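Local coordinates for spot 14 protein (Mus musculus, PDB 3ONT), which regulates lipogenesis, notably in the lactating mammary gland, and may do so by binding MID1IP1 and preventing its interaction with ACACA, at residues A[19-30]-A[62-73]. Sequence-based numbering, arbitrary orientation.
Sequences MDRYSAVVRNME and FTMLKSICVEVD
Tyr22 reaches across to helix 58-73 as a knob among Leu65, Ile68, Cys69 and Val72. Its CG lies anti to the backbone N (chi1 178°), which carries the ring over to the facing helix. The ring meets that helix with its edge: CE2 lies 3.7 Å from Cys69 CA. One ring face is packed by CG2 of Val26 from its own helix. At the end of the ring, Tyr22 OH donates to Leu65 O at 2.8 Å, tilted 19° from the carbonyl plane. The same oxygen takes the helical bond from Cys69 N, so two donors hold it.

Val26 CG1 lies against Cys69 CB at 3.6 Å. Selenomethionine Met29 bends at chi3. Its CE lies 3.5 Å from Phe62 CD1, and its SE makes an oblique Met-aromatic contact with the same ring.

Asp73 splits its carboxylate between two partners. Ser23 OG donates to the syn lone pair of OD1 at 2.6 Å. Arg27 grips OD2 side-on through NE and NH2, both from the same face of the carboxylate. NH2 is 3.1 Å from Asp73 OD2 in this salt bridge, with the two planes well turned from each other. An alanine here would probably leave the Arg27 guanidinium without its mate and Ser23 OG free to turn.

The two segments cross at 134°, their axes 9.7 Å apart at closest approach, in this helical bundle. Val72 also touches Phe119 of helix 115-147. Met19, Tyr22 and Met29, which face helix 58-73, also pack on Leu130, Thr134 and Thr141 of the second subunit, so the homodimer partner adjoins this helix pair.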
HETATM    1  N   MSE A  19      -5.305   5.874  -5.736  1.00 68.71           N
HETATM    2  CA  MSE A  19      -4.144   6.744  -5.599  1.00 68.39           C
HETATM    3  C   MSE A  19      -4.192   7.982  -6.477  1.00 69.54           C
HETATM    4  O   MSE A  19      -4.029   9.107  -5.972  1.00 69.52           O
HETATM    5  CB  MSE A  19      -2.838   6.002  -5.813  1.00 68.50           C
HETATM    6  CG  MSE A  19      -2.309   5.453  -4.540  1.00 69.27           C
HETATM    7 SE   MSE A  19      -0.898   4.135  -4.748  1.00 73.84          SE
HETATM    8  CE  MSE A  19       0.700   5.253  -4.994  1.00 72.42           C
ATOM      9  N   ASP A  20      -4.423   7.838  -7.777  1.00 70.88           N
ATOM     10  CA  ASP A  20      -4.411   9.081  -8.528  1.00 71.92           C
ATOM     11  C   ASP A  20      -5.726   9.854  -8.596  1.00 69.51           C
ATOM     12  O   ASP A  20      -5.727  10.997  -9.033  1.00 69.35           O
ATOM     13  CB  ASP A  20      -3.594   9.032  -9.835  1.00 76.16           C
ATOM     14  CG  ASP A  20      -4.180   8.123 -10.868  1.00 78.96           C
ATOM     15  OD1 ASP A  20      -5.350   8.341 -11.263  1.00 80.16           O
ATOM     16  OD2 ASP A  20      -3.443   7.213 -11.315  1.00 81.67           O
ATOM     17  N   ARG A  21      -6.818   9.258  -8.116  1.00 67.38           N
ATOM     18  CA  ARG A  21      -8.026  10.033  -7.829  1.00 66.46           C
ATOM     19  C   ARG A  21      -7.716  10.978  -6.655  1.00 64.20           C
ATOM     20  O   ARG A  21      -8.044  12.173  -6.681  1.00 63.54           O
ATOM     21  CB  ARG A  21      -9.189   9.130  -7.474  1.00 68.19           C
ATOM     22  CG  ARG A  21     -10.480   9.631  -8.035  1.00 74.79           C
ATOM     23  CD  ARG A  21     -11.682   9.337  -7.128  1.00 79.07           C
ATOM     24  NE  ARG A  21     -12.707  10.386  -7.281  1.00 83.23           N
ATOM     25  CZ  ARG A  21     -13.661  10.664  -6.387  1.00 84.96           C
ATOM     26  NH1 ARG A  21     -13.748   9.971  -5.253  1.00 85.26           N
ATOM     27  NH2 ARG A  21     -14.530  11.650  -6.626  1.00 86.95           N
ATOM     28  N   TYR A  22      -7.039  10.437  -5.644  1.00 61.29           N
ATOM     29  CA  TYR A  22      -6.620  11.223  -4.510  1.00 58.78           C
ATOM     30  C   TYR A  22      -5.699  12.351  -4.943  1.00 59.13           C
ATOM     31  O   TYR A  22      -5.914  13.523  -4.581  1.00 59.56           O
ATOM     32  CB  TYR A  22      -5.931  10.356  -3.473  1.00 57.30           C
ATOM     33  CG  TYR A  22      -5.436  11.155  -2.302  1.00 55.35           C
ATOM     34  CD1 TYR A  22      -6.316  11.592  -1.309  1.00 55.10           C
ATOM     35  CD2 TYR A  22      -4.092  11.474  -2.178  1.00 54.11           C
ATOM     36  CE1 TYR A  22      -5.870  12.331  -0.234  1.00 53.44           C
ATOM     37  CE2 TYR A  22      -3.637  12.198  -1.095  1.00 54.64           C
ATOM     38  CZ  TYR A  22      -4.536  12.627  -0.133  1.00 53.37           C
ATOM     39  OH  TYR A  22      -4.082  13.369   0.927  1.00 54.30           O
ATOM     40  N   SER A  23      -4.688  11.994  -5.730  1.00 58.73           N
ATOM     41  CA  SER A  23      -3.726  12.959  -6.225  1.00 57.94           C
ATOM     42  C   SER A  23      -4.399  14.049  -7.059  1.00 57.91           C
ATOM     43  O   SER A  23      -3.979  15.211  -7.022  1.00 58.13           O
ATOM     44  CB  SER A  23      -2.670  12.253  -7.061  1.00 59.33           C
ATOM     45  OG  SER A  23      -1.712  13.179  -7.534  1.00 60.90           O
ATOM     46  N   ALA A  24      -5.436  13.683  -7.810  1.00 57.04           N
ATOM     47  CA  ALA A  24      -6.131  14.666  -8.649  1.00 57.32           C
ATOM     48  C   ALA A  24      -6.942  15.600  -7.758  1.00 56.10           C
ATOM     49  O   ALA A  24      -6.935  16.799  -7.959  1.00 57.54           O
ATOM     50  CB  ALA A  24      -7.024  13.997  -9.684  1.00 56.80           C
ATOM     51  N   VAL A  25      -7.612  15.051  -6.753  1.00 54.01           N
ATOM     52  CA  VAL A  25      -8.430  15.871  -5.879  1.00 52.05           C
ATOM     53  C   VAL A  25      -7.558  16.830  -5.053  1.00 51.89           C
ATOM     54  O   VAL A  25      -7.888  18.012  -4.886  1.00 50.75           O
ATOM     55  CB  VAL A  25      -9.328  14.990  -5.002  1.00 50.92           C
ATOM     56  CG1 VAL A  25      -9.939  15.793  -3.866  1.00 49.21           C
ATOM     57  CG2 VAL A  25     -10.423  14.390  -5.864  1.00 49.20           C
ATOM     58  N   VAL A  26      -6.425  16.337  -4.572  1.00 51.23           N
ATOM     59  CA  VAL A  26      -5.562  17.183  -3.781  1.00 51.22           C
ATOM     60  C   VAL A  26      -4.932  18.270  -4.649  1.00 53.70           C
ATOM     61  O   VAL A  26      -4.829  19.417  -4.204  1.00 54.68           O
ATOM     62  CB  VAL A  26      -4.497  16.378  -2.993  1.00 51.11           C
ATOM     63  CG1 VAL A  26      -3.457  17.316  -2.368  1.00 49.47           C
ATOM     64  CG2 VAL A  26      -5.169  15.532  -1.931  1.00 48.00           C
ATOM     65  N   ARG A  27      -4.530  17.940  -5.878  1.00 56.07           N
ATOM     66  CA  ARG A  27      -4.001  18.976  -6.776  1.00 59.01           C
ATOM     67  C   ARG A  27      -5.040  20.040  -7.105  1.00 58.35           C
ATOM     68  O   ARG A  27      -4.724  21.235  -7.114  1.00 58.52           O
ATOM     69  CB  ARG A  27      -3.379  18.402  -8.033  1.00 63.08           C
ATOM     70  CG  ARG A  27      -1.956  17.923  -7.789  1.00 69.89           C
ATOM     71  CD  ARG A  27      -1.591  16.781  -8.737  1.00 76.04           C
ATOM     72  NE  ARG A  27      -0.237  16.276  -8.497  1.00 81.04           N
ATOM     73  CZ  ARG A  27       0.881  16.875  -8.917  1.00 84.39           C
ATOM     74  NH1 ARG A  27       0.822  18.020  -9.600  1.00 85.89           N
ATOM     75  NH2 ARG A  27       2.062  16.326  -8.642  1.00 85.89           N
ATOM     76  N   ASN A  28      -6.277  19.614  -7.333  1.00 56.44           N
ATOM     77  CA  ASN A  28      -7.352  20.554  -7.490  1.00 57.00           C
ATOM     78  C   ASN A  28      -7.556  21.410  -6.244  1.00 57.15           C
ATOM     79  O   ASN A  28      -7.790  22.629  -6.361  1.00 58.78           O
ATOM     80  CB  ASN A  28      -8.661  19.874  -7.853  1.00 56.73           C
ATOM     81  CG  ASN A  28      -9.748  20.883  -8.168  1.00 58.90           C
ATOM     82  OD1 ASN A  28     -10.737  20.986  -7.447  1.00 58.15           O
ATOM     83  ND2 ASN A  28      -9.537  21.682  -9.222  1.00 59.87           N
HETATM   84  N   MSE A  29      -7.479  20.778  -5.067  1.00 55.51           N
HETATM   85  CA  MSE A  29      -7.581  21.480  -3.796  1.00 54.24           C
HETATM   86  C   MSE A  29      -6.526  22.579  -3.727  1.00 56.09           C
HETATM   87  O   MSE A  29      -6.826  23.705  -3.313  1.00 56.46           O
HETATM   88  CB  MSE A  29      -7.403  20.521  -2.625  1.00 52.64           C
HETATM   89  CG  MSE A  29      -7.663  21.138  -1.274  1.00 51.26           C
HETATM   90 SE   MSE A  29      -7.227  19.963   0.219  1.00 52.70          SE
HETATM   91  CE  MSE A  29      -5.287  19.871  -0.046  1.00 49.68           C
ATOM     92  N   GLU A  30      -5.302  22.271  -4.141  1.00 57.41           N
ATOM     93  CA  GLU A  30      -4.255  23.275  -4.104  1.00 60.09           C
ATOM     94  C   GLU A  30      -4.444  24.414  -5.109  1.00 61.90           C
ATOM     95  O   GLU A  30      -4.042  25.534  -4.824  1.00 62.88           O
ATOM     96  CB  GLU A  30      -2.880  22.653  -4.250  1.00 62.17           C
ATOM     97  CG  GLU A  30      -2.561  21.669  -3.155  1.00 65.69           C
ATOM     98  CD  GLU A  30      -1.349  20.812  -3.498  1.00 69.69           C
ATOM     99  OE1 GLU A  30      -0.360  21.361  -4.021  1.00 74.16           O
ATOM    100  OE2 GLU A  30      -1.376  19.587  -3.258  1.00 71.54           O
ATOM    101  N   PHE A  62      -5.356  20.399   5.978  1.00 49.44           N
ATOM    102  CA  PHE A  62      -4.937  20.732   4.632  1.00 48.07           C
ATOM    103  C   PHE A  62      -3.447  20.364   4.435  1.00 47.55           C
ATOM    104  O   PHE A  62      -3.084  19.659   3.498  1.00 46.94           O
ATOM    105  CB  PHE A  62      -5.219  22.226   4.462  1.00 47.60           C
ATOM    106  CG  PHE A  62      -4.645  22.847   3.242  1.00 47.35           C
ATOM    107  CD1 PHE A  62      -5.274  22.719   2.019  1.00 48.48           C
ATOM    108  CD2 PHE A  62      -3.510  23.655   3.335  1.00 48.96           C
ATOM    109  CE1 PHE A  62      -4.755  23.359   0.880  1.00 50.06           C
ATOM    110  CE2 PHE A  62      -2.977  24.291   2.214  1.00 48.89           C
ATOM    111  CZ  PHE A  62      -3.600  24.141   0.984  1.00 50.08           C
ATOM    112  N   THR A  63      -2.594  20.798   5.348  1.00 47.01           N
ATOM    113  CA  THR A  63      -1.183  20.461   5.269  1.00 47.83           C
ATOM    114  C   THR A  63      -0.939  18.952   5.217  1.00 49.37           C
ATOM    115  O   THR A  63      -0.129  18.475   4.415  1.00 51.39           O
ATOM    116  CB  THR A  63      -0.458  21.090   6.433  1.00 47.61           C
ATOM    117  OG1 THR A  63      -0.492  22.496   6.229  1.00 49.49           O
ATOM    118  CG2 THR A  63       0.979  20.673   6.504  1.00 48.17           C
HETATM  119  N   MSE A  64      -1.645  18.201   6.056  1.00 49.42           N
HETATM  120  CA  MSE A  64      -1.480  16.757   6.099  1.00 49.57           C
HETATM  121  C   MSE A  64      -1.874  16.143   4.757  1.00 48.97           C
HETATM  122  O   MSE A  64      -1.150  15.305   4.212  1.00 48.46           O
HETATM  123  CB  MSE A  64      -2.302  16.155   7.236  1.00 50.27           C
HETATM  124  CG  MSE A  64      -2.048  14.672   7.430  1.00 51.89           C
HETATM  125 SE   MSE A  64      -3.307  13.757   8.646  1.00 59.17          SE
HETATM  126  CE  MSE A  64      -4.904  13.881   7.510  1.00 50.13           C
ATOM    127  N   LEU A  65      -3.026  16.565   4.239  1.00 48.73           N
ATOM    128  CA  LEU A  65      -3.513  16.108   2.956  1.00 49.26           C
ATOM    129  C   LEU A  65      -2.437  16.300   1.890  1.00 51.46           C
ATOM    130  O   LEU A  65      -2.132  15.367   1.144  1.00 52.15           O
ATOM    131  CB  LEU A  65      -4.783  16.858   2.583  1.00 49.10           C
ATOM    132  CG  LEU A  65      -6.045  16.552   3.393  1.00 48.94           C
ATOM    133  CD1 LEU A  65      -7.165  17.462   2.944  1.00 48.41           C
ATOM    134  CD2 LEU A  65      -6.451  15.105   3.238  1.00 48.12           C
ATOM    135  N   LYS A  66      -1.832  17.488   1.844  1.00 52.67           N
ATOM    136  CA  LYS A  66      -0.769  17.767   0.884  1.00 54.36           C
ATOM    137  C   LYS A  66       0.420  16.871   1.115  1.00 55.77           C
ATOM    138  O   LYS A  66       1.083  16.413   0.176  1.00 58.15           O
ATOM    139  CB  LYS A  66      -0.330  19.219   0.958  1.00 55.19           C
ATOM    140  CG  LYS A  66      -1.251  20.162   0.197  1.00 56.43           C
ATOM    141  CD  LYS A  66      -1.238  21.555   0.806  1.00 58.62           C
ATOM    142  CE  LYS A  66       0.032  22.359   0.509  1.00 61.26           C
ATOM    143  NZ  LYS A  66       0.273  23.259   1.675  1.00 63.54           N
ATOM    144  N   SER A  67       0.685  16.594   2.375  1.00 55.90           N
ATOM    145  CA  SER A  67       1.887  15.867   2.721  1.00 57.26           C
ATOM    146  C   SER A  67       1.790  14.384   2.303  1.00 57.39           C
ATOM    147  O   SER A  67       2.753  13.789   1.809  1.00 58.91           O
ATOM    148  CB  SER A  67       2.144  16.032   4.201  1.00 56.80           C
ATOM    149  OG  SER A  67       3.274  15.298   4.562  1.00 61.39           O
ATOM    150  N   ILE A  68       0.612  13.805   2.488  1.00 56.19           N
ATOM    151  CA  ILE A  68       0.338  12.460   2.039  1.00 55.78           C
ATOM    152  C   ILE A  68       0.353  12.419   0.511  1.00 57.87           C
ATOM    153  O   ILE A  68       0.916  11.509  -0.092  1.00 58.77           O
ATOM    154  CB  ILE A  68      -1.002  11.994   2.586  1.00 54.26           C
ATOM    155  CG1 ILE A  68      -0.881  11.781   4.097  1.00 52.73           C
ATOM    156  CG2 ILE A  68      -1.483  10.750   1.846  1.00 53.66           C
ATOM    157  CD1 ILE A  68      -2.154  11.379   4.753  1.00 51.68           C
ATOM    158  N   CYS A  69      -0.225  13.430  -0.121  1.00 59.52           N
ATOM    159  CA  CYS A  69      -0.196  13.506  -1.571  1.00 61.17           C
ATOM    160  C   CYS A  69       1.220  13.519  -2.145  1.00 63.50           C
ATOM    161  O   CYS A  69       1.467  12.941  -3.199  1.00 64.36           O
ATOM    162  CB  CYS A  69      -0.966  14.715  -2.059  1.00 61.50           C
ATOM    163  SG  CYS A  69      -1.098  14.745  -3.834  1.00 63.70           S
ATOM    164  N   VAL A  70       2.153  14.177  -1.464  1.00 65.66           N
ATOM    165  CA  VAL A  70       3.552  14.193  -1.926  1.00 68.57           C
ATOM    166  C   VAL A  70       4.121  12.767  -1.942  1.00 70.37           C
ATOM    167  O   VAL A  70       4.927  12.413  -2.804  1.00 72.18           O
ATOM    168  CB  VAL A  70       4.441  15.160  -1.085  1.00 69.16           C
ATOM    169  CG1 VAL A  70       5.926  14.894  -1.301  1.00 70.37           C
ATOM    170  CG2 VAL A  70       4.105  16.612  -1.407  1.00 68.24           C
ATOM    171  N   GLU A  71       3.678  11.939  -0.999  1.00 70.68           N
ATOM    172  CA  GLU A  71       4.146  10.563  -0.943  1.00 72.21           C
ATOM    173  C   GLU A  71       3.455   9.661  -1.968  1.00 70.93           C
ATOM    174  O   GLU A  71       4.085   8.794  -2.557  1.00 72.21           O
ATOM    175  CB  GLU A  71       4.072  10.029   0.479  1.00 73.38           C
ATOM    176  CG  GLU A  71       5.334  10.419   1.243  1.00 81.31           C
ATOM    177  CD  GLU A  71       5.262  10.219   2.760  1.00 84.42           C
ATOM    178  OE1 GLU A  71       4.143  10.059   3.334  1.00 85.43           O
ATOM    179  OE2 GLU A  71       6.360  10.230   3.381  1.00 88.12           O
ATOM    180  N   VAL A  72       2.170   9.893  -2.194  1.00 68.58           N
ATOM    181  CA  VAL A  72       1.432   9.216  -3.227  1.00 66.83           C
ATOM    182  C   VAL A  72       2.035   9.523  -4.593  1.00 69.99           C
ATOM    183  O   VAL A  72       2.076   8.657  -5.445  1.00 71.75           O
ATOM    184  CB  VAL A  72      -0.047   9.628  -3.193  1.00 65.49           C
ATOM    185  CG1 VAL A  72      -0.781   9.151  -4.431  1.00 64.70           C
ATOM    186  CG2 VAL A  72      -0.724   9.120  -1.918  1.00 62.31           C
ATOM    187  N   ASP A  73       2.514  10.748  -4.797  1.00 72.97           N
ATOM    188  CA  ASP A  73       3.038  11.181  -6.101  1.00 76.53           C
ATOM    189  C   ASP A  73       4.450  10.684  -6.397  1.00 79.49           C
ATOM    190  O   ASP A  73       4.869  10.658  -7.558  1.00 81.86           O
ATOM    191  CB  ASP A  73       2.999  12.708  -6.231  1.00 77.05           C
ATOM    192  CG  ASP A  73       1.599  13.242  -6.475  1.00 77.04           C
ATOM    193  OD1 ASP A  73       0.716  12.460  -6.871  1.00 75.69           O
ATOM    194  OD2 ASP A  73       1.376  14.459  -6.266  1.00 78.80           O
TER